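Local coordinates for protein actinorhodin polyketide putative beta-ketoacyl synthase 2 (Streptomyces coelicolor A3, PDB 1TQY) that probably acts as the chain length factor that partners a ketosynthase in building the actinorhodin polyketide, as a member of the beta-ketoacyl-ACP synthase family, at residues B[301-306]-B[350-355]; B[28-33]-B[357-362]; B[376-379]-B[384-387]. All blocks are in the same frame, centred on the assembly; numbering follows the deposited sequence.

Contact 1: B[301-306]-B[350-355]; sequences VVFADG and VVTALM
Phe303 lays one face of its ring against Ala353, and this is the tight part of the contact. The methyl carbon Ala353 CB sits 3.8 Å from the centroid of the Phe303 ring, 18° off the normal, a CH-pi approach displaced toward the rim. Farther out on the ring, CZ of Phe303 reaches the backbone at Ala353 CA, 3.5 Å away, so the aromatic group rests on the helix itself as well as on a side chain. Thr352 is the looser partner: its CG2 methyl meets Phe303 CE2 obliquely at 3.8 Å. With CG2 anti to the backbone N, Thr352 offers this methyl to the ring, while its OG1 hydrogen-bonds to Tyr29 OH and Leu348 O. This is helix-on-sheet packing in the C-terminal half of a thiolase fold, where strand 301-303 runs parallel to strands 330-332 and 391-398 and helix 345-359 packs against it through Ala353 and Thr352. Neither side faces solvent, since all three touching residues are buried. Ala353 also touches Val394 of strand 391-398 and Leu408 of strand 402-410.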
loop_
_atom_site.group_PDB
_atom_site.type_symbol
_atom_site.label_atom_id
_atom_site.label_comp_id
_atom_site.label_asym_id
_atom_site.label_seq_id
_atom_site.Cartn_x
_atom_site.Cartn_y
_atom_site.Cartn_z
ATOM N N VAL B 301 26.204 -12.406 -8.382
ATOM C CA VAL B 301 25.505 -11.756 -9.481
ATOM C C VAL B 301 24.516 -10.709 -8.995
ATOM O O VAL B 301 23.816 -10.907 -7.997
ATOM C CB VAL B 301 24.754 -12.788 -10.347
ATOM C CG1 VAL B 301 23.753 -13.548 -9.502
ATOM C CG2 VAL B 301 24.057 -12.094 -11.505
ATOM N N VAL B 302 24.466 -9.598 -9.716
ATOM C CA VAL B 302 23.578 -8.504 -9.375
ATOM C C VAL B 302 22.522 -8.267 -10.449
ATOM O O VAL B 302 22.848 -7.960 -11.604
ATOM C CB VAL B 302 24.372 -7.204 -9.182
ATOM C CG1 VAL B 302 23.432 -6.057 -8.890
ATOM C CG2 VAL B 302 25.384 -7.384 -8.065
ATOM N N PHE B 303 21.261 -8.456 -10.075
ATOM C CA PHE B 303 20.152 -8.203 -10.984
ATOM C C PHE B 303 19.793 -6.748 -10.762
ATOM O O PHE B 303 19.052 -6.412 -9.844
ATOM C CB PHE B 303 18.964 -9.102 -10.657
ATOM C CG PHE B 303 19.087 -10.468 -11.231
ATOM C CD1 PHE B 303 20.035 -11.353 -10.740
ATOM C CD2 PHE B 303 18.287 -10.857 -12.301
ATOM C CE1 PHE B 303 20.194 -12.610 -11.313
ATOM C CE2 PHE B 303 18.439 -12.113 -12.884
ATOM C CZ PHE B 303 19.393 -12.992 -12.390
ATOM N N ALA B 304 20.347 -5.892 -11.613
ATOM C CA ALA B 304 20.160 -4.446 -11.537
ATOM C C ALA B 304 18.755 -3.960 -11.860
ATOM O O ALA B 304 18.018 -4.605 -12.607
ATOM C CB ALA B 304 21.166 -3.769 -12.467
ATOM N N ASP B 305 18.396 -2.809 -11.303
ATOM C CA ASP B 305 17.087 -2.235 -11.552
ATOM C C ASP B 305 16.932 -1.994 -13.064
ATOM O O ASP B 305 15.858 -2.215 -13.626
ATOM C CB ASP B 305 16.938 -0.931 -10.751
ATOM C CG ASP B 305 15.651 -0.184 -11.067
ATOM O OD1 ASP B 305 14.548 -0.703 -10.773
ATOM O OD2 ASP B 305 15.759 0.932 -11.605
ATOM N N GLY B 306 18.008 -1.564 -13.722
ATOM C CA GLY B 306 17.964 -1.339 -15.161
ATOM C C GLY B 306 16.952 -0.309 -15.607
ATOM O O GLY B 306 16.011 -0.620 -16.346
ATOM N N VAL B 350 13.260 -11.410 -8.931
ATOM C CA VAL B 350 13.562 -12.391 -7.898
ATOM C C VAL B 350 13.413 -13.812 -8.449
ATOM O O VAL B 350 14.263 -14.672 -8.213
ATOM C CB VAL B 350 12.635 -12.212 -6.676
ATOM C CG1 VAL B 350 12.763 -13.415 -5.737
ATOM C CG2 VAL B 350 13.020 -10.922 -5.931
ATOM N N VAL B 351 12.329 -14.056 -9.178
ATOM C CA VAL B 351 12.096 -15.369 -9.767
ATOM C C VAL B 351 13.212 -15.697 -10.749
ATOM O O VAL B 351 13.741 -16.809 -10.767
ATOM C CB VAL B 351 10.748 -15.419 -10.526
ATOM C CG1 VAL B 351 10.640 -16.725 -11.316
ATOM C CG2 VAL B 351 9.595 -15.313 -9.550
ATOM N N THR B 352 13.572 -14.719 -11.571
ATOM C CA THR B 352 14.617 -14.916 -12.566
ATOM C C THR B 352 15.956 -15.223 -11.891
ATOM O O THR B 352 16.701 -16.090 -12.354
ATOM C CB THR B 352 14.716 -13.680 -13.468
ATOM O OG1 THR B 352 13.402 -13.346 -13.943
ATOM C CG2 THR B 352 15.603 -13.957 -14.664
ATOM N N ALA B 353 16.239 -14.540 -10.784
ATOM C CA ALA B 353 17.481 -14.757 -10.037
ATOM C C ALA B 353 17.522 -16.155 -9.412
ATOM O O ALA B 353 18.524 -16.871 -9.533
ATOM C CB ALA B 353 17.626 -13.697 -8.955
ATOM N N LEU B 354 16.429 -16.553 -8.760
ATOM C CA LEU B 354 16.363 -17.876 -8.124
ATOM C C LEU B 354 16.595 -18.991 -9.147
ATOM O O LEU B 354 17.245 -19.998 -8.857
ATOM C CB LEU B 354 15.002 -18.071 -7.434
ATOM C CG LEU B 354 14.826 -17.229 -6.160
ATOM C CD1 LEU B 354 13.365 -17.163 -5.730
ATOM C CD2 LEU B 354 15.694 -17.825 -5.071
ATOM N N MET B 355 16.059 -18.789 -10.346
ATOM C CA MET B 355 16.192 -19.749 -11.427
ATOM C C MET B 355 17.633 -19.830 -11.900
ATOM O O MET B 355 18.113 -20.888 -12.315
ATOM C CB MET B 355 15.283 -19.351 -12.590
ATOM C CG MET B 355 13.819 -19.702 -12.369
ATOM S SD MET B 355 13.536 -21.482 -12.583
ATOM C CE MET B 355 13.948 -22.076 -10.995
#

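Contact 2: B[28-33]-B[357-362]; sequences PYWSAV and LREGVI
Trp30 leaves helix 26-34 with its indole swung opposite the main-chain nitrogen (chi1 -177°), toward the end of helix 345-359, where Glu359 meets it with a chain folded at chi2 (61°). That fold brings the aliphatic part of the glutamate, rather than its carboxylate, closest to the ring. Glu359 CG lies 3.9 Å from Trp30 NE1, and Glu359 CB is the same distance from Trp30 CZ2. The two side chains run past one another in opposite directions, and the carboxylate plane is turned 61° from that of the indole. No hydrogen bond joins them: Glu359 OE1 is 4.1 Å from Trp30 NE1, so the contact is one of van der Waals packing.

Where helix 345-359 gives out, Gly360 takes up positive phi and the chain turns into an extended run. Val361 follows, with its CG2 methyl 4.1 Å from Trp30 CZ2, an oblique approach to the ring. The indole therefore packs against both the last turn of the helix and the chain just beyond it, joining the N-terminal part of this ketosynthase-type thiolase fold to its C-terminal part. Met355 and Ser356, earlier on the same helix, also touch Trp30.

The carboxylate of Glu359 is engaged by its sequence neighbour Arg358, whose guanidinium charge would probably favour the ionised form. That one guanidinium holds OE1 mainly through Arg358 NH2, which donates to Glu359 OE1 at 3.2 Å in a salt bridge, on the syn side and a little out of the carboxylate plane. A second bond, from Arg358 NE to Glu359 OE1 at 3.3 Å, is weak.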
loop_
_atom_site.group_PDB
_atom_site.type_symbol
_atom_site.label_atom_id
_atom_site.label_comp_id
_atom_site.label_asym_id
_atom_site.label_seq_id
_atom_site.Cartn_x
_atom_site.Cartn_y
_atom_site.Cartn_z
ATOM N N PRO B 28 7.747 -21.257 -20.015
ATOM C CA PRO B 28 7.830 -20.429 -21.221
ATOM C C PRO B 28 8.689 -19.189 -20.980
ATOM O O PRO B 28 9.486 -18.791 -21.827
ATOM C CB PRO B 28 6.373 -20.067 -21.496
ATOM C CG PRO B 28 5.609 -21.180 -20.864
ATOM C CD PRO B 28 6.349 -21.419 -19.587
ATOM N N TYR B 29 8.516 -18.580 -19.816
ATOM C CA TYR B 29 9.272 -17.390 -19.474
ATOM C C TYR B 29 10.776 -17.664 -19.418
ATOM O O TYR B 29 11.556 -17.015 -20.110
ATOM C CB TYR B 29 8.798 -16.846 -18.130
ATOM C CG TYR B 29 9.675 -15.746 -17.591
ATOM C CD1 TYR B 29 9.680 -14.484 -18.174
ATOM C CD2 TYR B 29 10.523 -15.977 -16.515
ATOM C CE1 TYR B 29 10.506 -13.475 -17.698
ATOM C CE2 TYR B 29 11.353 -14.974 -16.034
ATOM C CZ TYR B 29 11.335 -13.728 -16.631
ATOM O OH TYR B 29 12.146 -12.745 -16.136
ATOM N N TRP B 30 11.176 -18.619 -18.590
ATOM C CA TRP B 30 12.585 -18.977 -18.446
ATOM C C TRP B 30 13.208 -19.352 -19.788
ATOM O O TRP B 30 14.387 -19.089 -20.041
ATOM C CB TRP B 30 12.726 -20.150 -17.488
ATOM C CG TRP B 30 14.137 -20.533 -17.228
ATOM C CD1 TRP B 30 14.708 -21.746 -17.465
ATOM C CD2 TRP B 30 15.145 -19.730 -16.602
ATOM N NE1 TRP B 30 16.009 -21.756 -17.017
ATOM C CE2 TRP B 30 16.302 -20.530 -16.482
ATOM C CE3 TRP B 30 15.181 -18.412 -16.129
ATOM C CZ2 TRP B 30 17.485 -20.060 -15.904
ATOM C CZ3 TRP B 30 16.356 -17.943 -15.554
ATOM C CH2 TRP B 30 17.493 -18.769 -15.446
ATOM N N SER B 31 12.413 -19.974 -20.646
ATOM C CA SER B 31 12.907 -20.360 -21.949
ATOM C C SER B 31 13.208 -19.137 -22.804
ATOM O O SER B 31 14.236 -19.083 -23.477
ATOM C CB SER B 31 11.890 -21.241 -22.665
ATOM O OG SER B 31 12.237 -21.350 -24.038
ATOM N N ALA B 32 12.314 -18.153 -22.775
ATOM C CA ALA B 32 12.490 -16.932 -23.562
ATOM C C ALA B 32 13.667 -16.093 -23.054
ATOM O O ALA B 32 14.414 -15.509 -23.839
ATOM C CB ALA B 32 11.209 -16.106 -23.532
ATOM N N VAL B 33 13.825 -16.050 -21.735
ATOM C CA VAL B 33 14.901 -15.295 -21.110
ATOM C C VAL B 33 16.285 -15.804 -21.485
ATOM O O VAL B 33 17.162 -15.024 -21.847
ATOM C CB VAL B 33 14.778 -15.337 -19.590
ATOM C CG1 VAL B 33 16.002 -14.700 -18.955
ATOM C CG2 VAL B 33 13.521 -14.623 -19.167
ATOM N N LEU B 357 20.203 -19.224 -9.959
ATOM C CA LEU B 357 20.897 -19.945 -8.903
ATOM C C LEU B 357 20.641 -21.443 -9.016
ATOM O O LEU B 357 21.559 -22.253 -8.877
ATOM C CB LEU B 357 20.437 -19.462 -7.531
ATOM C CG LEU B 357 20.654 -17.982 -7.244
ATOM C CD1 LEU B 357 20.113 -17.678 -5.869
ATOM C CD2 LEU B 357 22.124 -17.634 -7.348
ATOM N N ARG B 358 19.391 -21.808 -9.278
ATOM C CA ARG B 358 19.030 -23.208 -9.390
ATOM C C ARG B 358 19.640 -23.880 -10.611
ATOM O O ARG B 358 20.166 -24.988 -10.516
ATOM C CB ARG B 358 17.513 -23.370 -9.435
ATOM C CG ARG B 358 17.078 -24.746 -8.976
ATOM C CD ARG B 358 15.614 -25.003 -9.224
ATOM N NE ARG B 358 15.304 -24.978 -10.648
ATOM C CZ ARG B 358 14.087 -25.173 -11.145
ATOM N NH1 ARG B 358 13.069 -25.406 -10.328
ATOM N NH2 ARG B 358 13.887 -25.133 -12.458
ATOM N N GLU B 359 19.566 -23.204 -11.755
ATOM C CA GLU B 359 20.096 -23.725 -13.018
ATOM C C GLU B 359 21.595 -23.527 -13.214
ATOM O O GLU B 359 22.147 -23.965 -14.223
ATOM C CB GLU B 359 19.366 -23.083 -14.199
ATOM C CG GLU B 359 18.393 -24.011 -14.899
ATOM C CD GLU B 359 17.299 -24.497 -13.973
ATOM O OE1 GLU B 359 16.554 -23.646 -13.435
ATOM O OE2 GLU B 359 17.184 -25.725 -13.783
ATOM N N GLY B 360 22.253 -22.856 -12.275
ATOM C CA GLY B 360 23.684 -22.642 -12.411
ATOM C C GLY B 360 24.122 -21.720 -13.546
ATOM O O GLY B 360 25.296 -21.723 -13.921
ATOM N N VAL B 361 23.197 -20.934 -14.096
ATOM C CA VAL B 361 23.522 -20.006 -15.176
ATOM C C VAL B 361 22.902 -18.631 -14.943
ATOM O O VAL B 361 21.806 -18.520 -14.388
ATOM C CB VAL B 361 23.029 -20.521 -16.547
ATOM C CG1 VAL B 361 23.730 -21.827 -16.897
ATOM C CG2 VAL B 361 21.515 -20.714 -16.519
ATOM N N ILE B 362 23.605 -17.583 -15.364
ATOM C CA ILE B 362 23.097 -16.220 -15.211
ATOM C C ILE B 362 22.275 -15.804 -16.427
ATOM O O ILE B 362 22.793 -15.743 -17.543
ATOM C CB ILE B 362 24.249 -15.194 -15.025
ATOM C CG1 ILE B 362 25.059 -15.549 -13.767
ATOM C CG2 ILE B 362 23.673 -13.777 -14.909
ATOM C CD1 ILE B 362 26.287 -14.676 -13.532
#

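Contact 3: B[376-379]-B[384-387]; sequences GIDL and PRST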
loop_
_atom_site.group_PDB
_atom_site.type_symbol
_atom_site.label_atom_id
_atom_site.label_comp_id
_atom_site.label_asym_id
_atom_site.label_seq_id
_atom_site.Cartn_x
_atom_site.Cartn_y
_atom_site.Cartn_z
ATOM N N GLY B 376 31.350 1.365 -15.876
ATOM C CA GLY B 376 32.241 0.415 -15.234
ATOM C C GLY B 376 31.545 -0.827 -14.706
ATOM O O GLY B 376 31.689 -1.165 -13.539
ATOM N N ILE B 377 30.784 -1.517 -15.549
ATOM C CA ILE B 377 30.102 -2.714 -15.086
ATOM C C ILE B 377 30.369 -3.909 -15.986
ATOM O O ILE B 377 30.662 -3.755 -17.171
ATOM C CB ILE B 377 28.577 -2.514 -15.002
ATOM C CG1 ILE B 377 28.018 -2.179 -16.382
ATOM C CG2 ILE B 377 28.255 -1.406 -14.007
ATOM C CD1 ILE B 377 26.501 -2.086 -16.407
ATOM N N ASP B 378 30.289 -5.105 -15.414
ATOM C CA ASP B 378 30.482 -6.329 -16.179
ATOM C C ASP B 378 29.082 -6.855 -16.513
ATOM O O ASP B 378 28.533 -7.656 -15.763
ATOM C CB ASP B 378 31.262 -7.350 -15.337
ATOM C CG ASP B 378 31.414 -8.699 -16.036
ATOM O OD1 ASP B 378 31.240 -8.767 -17.272
ATOM O OD2 ASP B 378 31.724 -9.693 -15.352
ATOM N N LEU B 379 28.502 -6.391 -17.621
ATOM C CA LEU B 379 27.154 -6.822 -18.024
ATOM C C LEU B 379 27.126 -8.159 -18.748
ATOM O O LEU B 379 27.956 -8.411 -19.613
ATOM C CB LEU B 379 26.495 -5.794 -18.950
ATOM C CG LEU B 379 25.353 -4.913 -18.437
ATOM C CD1 LEU B 379 24.653 -4.288 -19.647
ATOM C CD2 LEU B 379 24.358 -5.723 -17.626
ATOM N N PRO B 384 23.543 -16.898 -21.812
ATOM C CA PRO B 384 23.611 -17.001 -20.352
ATOM C C PRO B 384 25.054 -17.325 -19.983
ATOM O O PRO B 384 25.736 -18.044 -20.715
ATOM C CB PRO B 384 22.665 -18.159 -20.039
ATOM C CG PRO B 384 21.672 -18.110 -21.169
ATOM C CD PRO B 384 22.567 -17.856 -22.360
ATOM N N ARG B 385 25.526 -16.787 -18.869
ATOM C CA ARG B 385 26.892 -17.051 -18.450
ATOM C C ARG B 385 26.837 -18.129 -17.380
ATOM O O ARG B 385 26.238 -17.936 -16.325
ATOM C CB ARG B 385 27.519 -15.775 -17.893
ATOM C CG ARG B 385 29.007 -15.865 -17.633
ATOM C CD ARG B 385 29.516 -14.573 -17.006
ATOM N NE ARG B 385 29.345 -13.423 -17.893
ATOM C CZ ARG B 385 29.796 -12.202 -17.626
ATOM N NH1 ARG B 385 30.444 -11.967 -16.492
ATOM N NH2 ARG B 385 29.616 -11.220 -18.500
ATOM N N SER B 386 27.458 -19.269 -17.664
ATOM C CA SER B 386 27.460 -20.387 -16.733
ATOM C C SER B 386 28.543 -20.279 -15.663
ATOM O O SER B 386 29.606 -20.890 -15.779
ATOM C CB SER B 386 27.614 -21.700 -17.504
ATOM O OG SER B 386 28.716 -21.636 -18.397
ATOM N N THR B 387 28.254 -19.508 -14.617
ATOM C CA THR B 387 29.181 -19.298 -13.503
ATOM C C THR B 387 28.703 -20.018 -12.243
ATOM O O THR B 387 29.379 -19.994 -11.213
ATOM C CB THR B 387 29.288 -17.810 -13.138
ATOM O OG1 THR B 387 28.076 -17.391 -12.496
ATOM C CG2 THR B 387 29.499 -16.968 -14.377
#
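Asp378 OD2 accepts the shortest bond here, 2.8 Å from Arg385 NH1, with an N-H...O angle of 157°. The second carboxylate oxygen, Asp378 OD1, receives Arg385 NH2 at 3.2 Å and, more weakly, Arg385 NH1 at 3.4 Å. The result is an end-on, two-nitrogen salt bridge, in which the paired terminal nitrogens of the arginine face the two oxygens of the aspartate. Both oxygens lie almost in the guanidinium plane, yet the two flat groups are not coplanar: their planes differ by 30°. Arg385 NH1 reaches OD2 on its syn side but well out of the carboxylate plane, and Arg385 NH2 comes to OD1 from above that plane. The carboxylate is thus twisted against the edge that holds it, with two sound bonds and one weak one limiting its rotation.

The side chains arrive from opposite directions. Arg385 leaves the backbone extended and bends at chi3 (-63°), which turns its guanidinium onto Asp378. Leu379 O lies 3.4 Å from Arg385 NH2, but the angle is too poor for a hydrogen bond. Opposite charges meeting in this partly exposed place probably favour the ionised forms of both residues.

Only four residues separate the segments, so the salt bridge closes a short excursion of the chain between strand 378-379 and strand 391-398. Asp378 bonds through its backbone to Val331 of the parallel strand 330-332, whose Pro330 also touches the arginine side chain; farther along the chain, the backbone of Arg385 bonds to that of Ile362, just beyond helix 345-359.

Helix 345-359 is common to contacts 1 and 2, whose centres are about 11 Å apart: its middle packs on strand 301-303, and its end meets helix 26-34. The two touch directly, Val301 CG2 packing 3.8 Å from Ile362 CG2. Contact 3 comes later in the chain, its centre about 12 Å from that of contact 1 and about 14 Å from that of contact 2. It reaches the same run of parallel strands as contact 1 without touching it, but meets contact 2 where Ile362 CD1 packs 3.4 Å from Thr387 OG1. Contact 2 spans over 300 residues and encloses contact 1 in sequence, so together they link helix 26-34, early in the chain, with strand 301-303 of the later half.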